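Local coordinates for protein putative adhesin (Parabacteroides distasonis, PDB 3LJY) that is a putative adhesin of unconfirmed function, folded as an elongated beta-helix that probably serves in attachment at the bacterial cell surface, at residues S104-D109 against E125-G130; L210-V215 against G236-V241. All coordinates share one frame; numbering follows the deposited sequence.

Interaction 1: S104-D109 against E125-G130; sequences SPLTGD and ETVTVG
Glu125 CB sits over one face of the Pro105 ring and of the peptide before it, 3.4 Å from Pro105 N and as close to Ser104 C; Pro105 CD is farther from Glu125 CB, at 3.9 Å. The two side chains lie side by side and point the same way, but the Glu125 chain bends at chi2 (-63°) and its carboxylate leads away from the ring. Beyond this pair the flat groups that matter are peptides, joined by backbone hydrogen bonds in a parallel ladder. Leu106 N donates to Thr126 O at 3.0 Å, tilted from the carbonyl plane, and Leu106 O receives Thr128 N at 2.8 Å, almost in line with its C=O bond. Gly108 repeats the pattern: its N reaches Thr128 O, and its O accepts Gly130 N at 3.2 Å. That same N also makes a weak bond to Asp109 O. Such in-register stacking is how one coil of a parallel beta-helix lies on the next, here in a short sheet that runs on to strand 147-149. Leu106, Val127 and Val129 occupy the buried face, with Leu106 CB 4.2 Å from Val127 CG2. Thr107 and Thr128 share the exposed face, where Thr107 CG2, anti to the backbone N, comes 3.6 Å from Thr128 O. Before the ladder starts, a water donates to Ser104 O and accepts from Glu125 N. Ser104 OG donates to Pro105 O and is also hydrogen-bonded to Gln37 N.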
loop_
_atom_site.group_PDB
_atom_site.type_symbol
_atom_site.label_atom_id
_atom_site.label_comp_id
_atom_site.label_asym_id
_atom_site.label_seq_id
_atom_site.Cartn_x
_atom_site.Cartn_y
_atom_site.Cartn_z
ATOM N N SER A 104 9.211 4.272 -8.906
ATOM C CA SER A 104 9.225 5.488 -9.698
ATOM C C SER A 104 8.234 6.454 -9.076
ATOM O O SER A 104 7.425 6.056 -8.267
ATOM C CB SER A 104 8.737 5.191 -11.096
ATOM O OG SER A 104 7.376 4.805 -11.017
ATOM N N PRO A 105 8.285 7.739 -9.473
ATOM C CA PRO A 105 7.139 8.577 -9.229
ATOM C C PRO A 105 5.894 7.903 -9.769
ATOM O O PRO A 105 5.990 7.078 -10.690
ATOM C CB PRO A 105 7.463 9.828 -10.029
ATOM C CG PRO A 105 8.935 9.869 -10.104
ATOM C CD PRO A 105 9.372 8.468 -10.160
ATOM N N LEU A 106 4.749 8.197 -9.163
ATOM C CA LEU A 106 3.454 7.722 -9.656
ATOM C C LEU A 106 2.531 8.922 -9.850
ATOM O O LEU A 106 2.305 9.678 -8.920
ATOM C CB LEU A 106 2.849 6.701 -8.688
ATOM C CG LEU A 106 1.525 6.011 -9.095
ATOM C CD1 LEU A 106 1.674 5.078 -10.269
ATOM C CD2 LEU A 106 0.943 5.229 -7.909
ATOM N N THR A 107 2.036 9.116 -11.072
ATOM C CA THR A 107 1.068 10.177 -11.380
ATOM C C THR A 107 -0.217 9.569 -11.936
ATOM O O THR A 107 -0.181 8.527 -12.587
ATOM C CB THR A 107 1.629 11.186 -12.436
ATOM O OG1 THR A 107 2.867 11.725 -11.968
ATOM C CG2 THR A 107 0.661 12.372 -12.678
ATOM N N GLY A 108 -1.348 10.236 -11.714
ATOM C CA GLY A 108 -2.615 9.815 -12.299
ATOM C C GLY A 108 -3.838 10.255 -11.538
ATOM O O GLY A 108 -3.766 11.080 -10.635
ATOM N N ASP A 109 -4.985 9.716 -11.916
ATOM C CA ASP A 109 -6.272 10.179 -11.384
ATOM C C ASP A 109 -6.513 9.617 -9.991
ATOM O O ASP A 109 -6.610 10.351 -9.031
ATOM C CB ASP A 109 -7.395 9.761 -12.359
ATOM C CG ASP A 109 -8.794 10.002 -11.835
ATOM O OD1 ASP A 109 -9.002 10.840 -10.939
ATOM O OD2 ASP A 109 -9.706 9.347 -12.361
ATOM N N GLU A 125 8.668 6.952 -4.235
ATOM C CA GLU A 125 8.837 8.276 -4.857
ATOM C C GLU A 125 7.505 9.013 -4.852
ATOM O O GLU A 125 6.456 8.433 -4.535
ATOM C CB GLU A 125 9.339 8.153 -6.307
ATOM C CG GLU A 125 10.572 7.295 -6.506
ATOM C CD GLU A 125 11.822 7.827 -5.787
ATOM O OE1 GLU A 125 11.946 9.059 -5.589
ATOM O OE2 GLU A 125 12.680 6.993 -5.398
ATOM N N THR A 126 7.543 10.274 -5.259
ATOM C CA THR A 126 6.387 11.154 -5.140
ATOM C C THR A 126 5.184 10.571 -5.880
ATOM O O THR A 126 5.280 10.229 -7.060
ATOM C CB THR A 126 6.729 12.568 -5.658
ATOM O OG1 THR A 126 7.950 12.979 -5.052
ATOM C CG2 THR A 126 5.629 13.622 -5.315
ATOM N N VAL A 127 4.069 10.458 -5.155
ATOM C CA VAL A 127 2.769 10.054 -5.704
ATOM C C VAL A 127 1.934 11.302 -5.890
ATOM O O VAL A 127 1.512 11.912 -4.910
ATOM C CB VAL A 127 2.033 9.039 -4.785
ATOM C CG1 VAL A 127 0.651 8.684 -5.339
ATOM C CG2 VAL A 127 2.866 7.736 -4.645
ATOM N N THR A 128 1.703 11.693 -7.145
ATOM C CA THR A 128 0.899 12.883 -7.472
ATOM C C THR A 128 -0.420 12.437 -8.087
ATOM O O THR A 128 -0.476 12.120 -9.244
ATOM C CB THR A 128 1.634 13.817 -8.426
ATOM O OG1 THR A 128 2.907 14.149 -7.860
ATOM C CG2 THR A 128 0.815 15.124 -8.700
ATOM N N VAL A 129 -1.484 12.377 -7.296
ATOM C CA VAL A 129 -2.733 11.802 -7.790
ATOM C C VAL A 129 -3.921 12.637 -7.347
ATOM O O VAL A 129 -3.813 13.441 -6.434
ATOM C CB VAL A 129 -2.909 10.296 -7.395
ATOM C CG1 VAL A 129 -1.724 9.418 -7.967
ATOM C CG2 VAL A 129 -3.006 10.132 -5.938
ATOM N N GLY A 130 -5.058 12.476 -8.006
ATOM C CA GLY A 130 -6.273 13.069 -7.498
ATOM C C GLY A 130 -6.611 12.420 -6.175
ATOM O O GLY A 130 -6.797 13.099 -5.180
HETATM O O HOH W 1 6.330 5.995 -5.764
#

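Interaction 2: L210-V215 against G236-V241; sequences LKANVV and GTVEEV
Val214 and Val238 meet through methyl groups alone, CG2 to CG2 at 3.7 Å, as their side chains slide past each other in opposite directions. In both residues CG2 is anti to the carbonyl carbon and CG1 anti to the backbone N (chi1 180° and 175°), so Val238 presents a separate branch to each neighbour. Its CG1 lies 3.8 Å from Ala212 CB, while its CG2 takes the Val214 contact.

Contacts with backbone atoms are looser. Val214 CG1 lies 4.1 Å from Gly236 CA, an approach made possible by the missing side chain there, and Val214 CG2 is equally far from Thr237 O.

Hydrogen bonding between the segments is absent, since the strands face each other 7.7 Å apart at closest approach, their directions differing by 145°. The polar partners lie elsewhere: Thr237 OG1, on a side chain that points away from strand 210-215, bonds to Asn219 and Arg221, and Glu239 forms a salt bridge with Arg221. Ile220 touches both Ala212 and Val214, and Ile232 touches Val238, adding to the apolar layer. Two walls closing on each other through small aliphatic side chains are what the interior of a parallel beta-helix looks like, here near its C-terminal end.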
loop_
_atom_site.group_PDB
_atom_site.type_symbol
_atom_site.label_atom_id
_atom_site.label_comp_id
_atom_site.label_asym_id
_atom_site.label_seq_id
_atom_site.Cartn_x
_atom_site.Cartn_y
_atom_site.Cartn_z
ATOM N N LEU A 210 -10.013 20.041 11.773
ATOM C CA LEU A 210 -9.933 18.611 12.131
ATOM C C LEU A 210 -11.235 18.147 12.769
ATOM O O LEU A 210 -11.714 18.739 13.719
ATOM C CB LEU A 210 -8.730 18.327 13.069
ATOM C CG LEU A 210 -8.613 16.929 13.710
ATOM C CD1 LEU A 210 -8.341 15.849 12.663
ATOM C CD2 LEU A 210 -7.565 16.950 14.820
ATOM N N LYS A 211 -11.790 17.076 12.224
ATOM C CA LYS A 211 -12.955 16.412 12.791
ATOM C C LYS A 211 -12.486 15.059 13.420
ATOM O O LYS A 211 -12.184 14.123 12.712
ATOM C CB LYS A 211 -13.958 16.219 11.661
ATOM C CG LYS A 211 -15.356 15.942 12.093
ATOM C CD LYS A 211 -16.125 15.149 11.029
ATOM C CE LYS A 211 -17.482 14.764 11.547
ATOM N NZ LYS A 211 -17.344 13.727 12.601
ATOM N N ALA A 212 -12.377 15.003 14.744
ATOM C CA ALA A 212 -11.776 13.871 15.469
ATOM C C ALA A 212 -12.824 13.038 16.270
ATOM O O ALA A 212 -13.568 13.569 17.088
ATOM C CB ALA A 212 -10.677 14.392 16.429
ATOM N N ASN A 213 -12.854 11.736 16.039
ATOM C CA ASN A 213 -13.822 10.833 16.662
ATOM C C ASN A 213 -13.115 9.653 17.293
ATOM O O ASN A 213 -12.397 8.908 16.602
ATOM C CB ASN A 213 -14.682 10.229 15.564
ATOM C CG ASN A 213 -16.097 10.444 15.759
ATOM O OD1 ASN A 213 -16.770 9.699 16.505
ATOM N ND2 ASN A 213 -16.618 11.477 15.072
ATOM N N VAL A 214 -13.304 9.459 18.588
ATOM C CA VAL A 214 -12.761 8.293 19.251
ATOM C C VAL A 214 -13.891 7.569 19.946
ATOM O O VAL A 214 -14.684 8.187 20.623
ATOM C CB VAL A 214 -11.599 8.693 20.204
ATOM C CG1 VAL A 214 -11.026 7.475 20.916
ATOM C CG2 VAL A 214 -10.515 9.378 19.435
ATOM N N VAL A 215 -13.990 6.261 19.716
ATOM C CA VAL A 215 -14.911 5.394 20.454
ATOM C C VAL A 215 -14.066 4.315 21.082
ATOM O O VAL A 215 -13.536 3.467 20.380
ATOM C CB VAL A 215 -15.951 4.710 19.546
ATOM C CG1 VAL A 215 -16.948 3.889 20.419
ATOM C CG2 VAL A 215 -16.649 5.757 18.644
ATOM N N GLY A 236 -10.483 6.943 25.682
ATOM C CA GLY A 236 -9.486 7.417 24.740
ATOM C C GLY A 236 -9.235 8.926 24.736
ATOM O O GLY A 236 -9.890 9.689 25.430
ATOM N N THR A 237 -8.283 9.372 23.921
ATOM C CA THR A 237 -7.885 10.770 23.944
ATOM C C THR A 237 -7.637 11.356 22.559
ATOM O O THR A 237 -7.297 10.661 21.626
ATOM C CB THR A 237 -6.582 11.025 24.780
ATOM O OG1 THR A 237 -5.445 10.634 24.017
ATOM C CG2 THR A 237 -6.571 10.292 26.136
ATOM N N VAL A 238 -7.794 12.671 22.465
ATOM C CA VAL A 238 -7.466 13.457 21.278
ATOM C C VAL A 238 -6.645 14.650 21.750
ATOM O O VAL A 238 -7.178 15.549 22.343
ATOM C CB VAL A 238 -8.715 14.005 20.555
ATOM C CG1 VAL A 238 -8.318 14.913 19.389
ATOM C CG2 VAL A 238 -9.625 12.881 20.081
ATOM N N GLU A 239 -5.350 14.676 21.472
ATOM C CA GLU A 239 -4.461 15.702 22.041
ATOM C C GLU A 239 -3.514 16.321 21.035
ATOM O O GLU A 239 -2.950 15.638 20.208
ATOM C CB GLU A 239 -3.593 15.113 23.153
ATOM C CG GLU A 239 -4.325 14.711 24.413
ATOM C CD GLU A 239 -3.421 13.976 25.414
ATOM O OE1 GLU A 239 -2.219 13.833 25.101
ATOM O OE2 GLU A 239 -3.901 13.551 26.516
ATOM N N GLU A 240 -3.308 17.622 21.150
ATOM C CA GLU A 240 -2.396 18.343 20.273
ATOM C C GLU A 240 -0.937 18.115 20.655
ATOM O O GLU A 240 -0.586 18.122 21.823
ATOM C CB GLU A 240 -2.699 19.828 20.328
ATOM C CG GLU A 240 -1.819 20.661 19.445
ATOM C CD GLU A 240 -2.264 22.099 19.378
ATOM O OE1 GLU A 240 -2.950 22.559 20.318
ATOM O OE2 GLU A 240 -1.913 22.770 18.378
ATOM N N VAL A 241 -0.084 17.928 19.657
ATOM C CA VAL A 241 1.347 17.694 19.869
ATOM C C VAL A 241 2.171 18.947 19.490
ATOM O O VAL A 241 1.756 19.717 18.619
ATOM C CB VAL A 241 1.820 16.470 19.037
ATOM C CG1 VAL A 241 3.318 16.509 18.782
ATOM C CG2 VAL A 241 1.436 15.177 19.735
#

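How the interactions relate
The two contacts illustrate the two directions in which a beta-helix is held together. Interaction 1 acts along the solenoid, joining equivalent strands of successive coils through backbone bonds; interaction 2 acts across it, joining different walls through side-chain packing, with no hydrogen bond between the segments. They follow one another in sequence, interaction 1 closing before interaction 2 opens, and they do not touch: their centres are 30 Å apart and their nearest atoms about 18 Å. The centre of interaction 1 lies about 13 Å, and that of interaction 2 about 25 Å, from the centre of the chain, the latter close to the C-terminal end. Both are structural packing within the beta-helix.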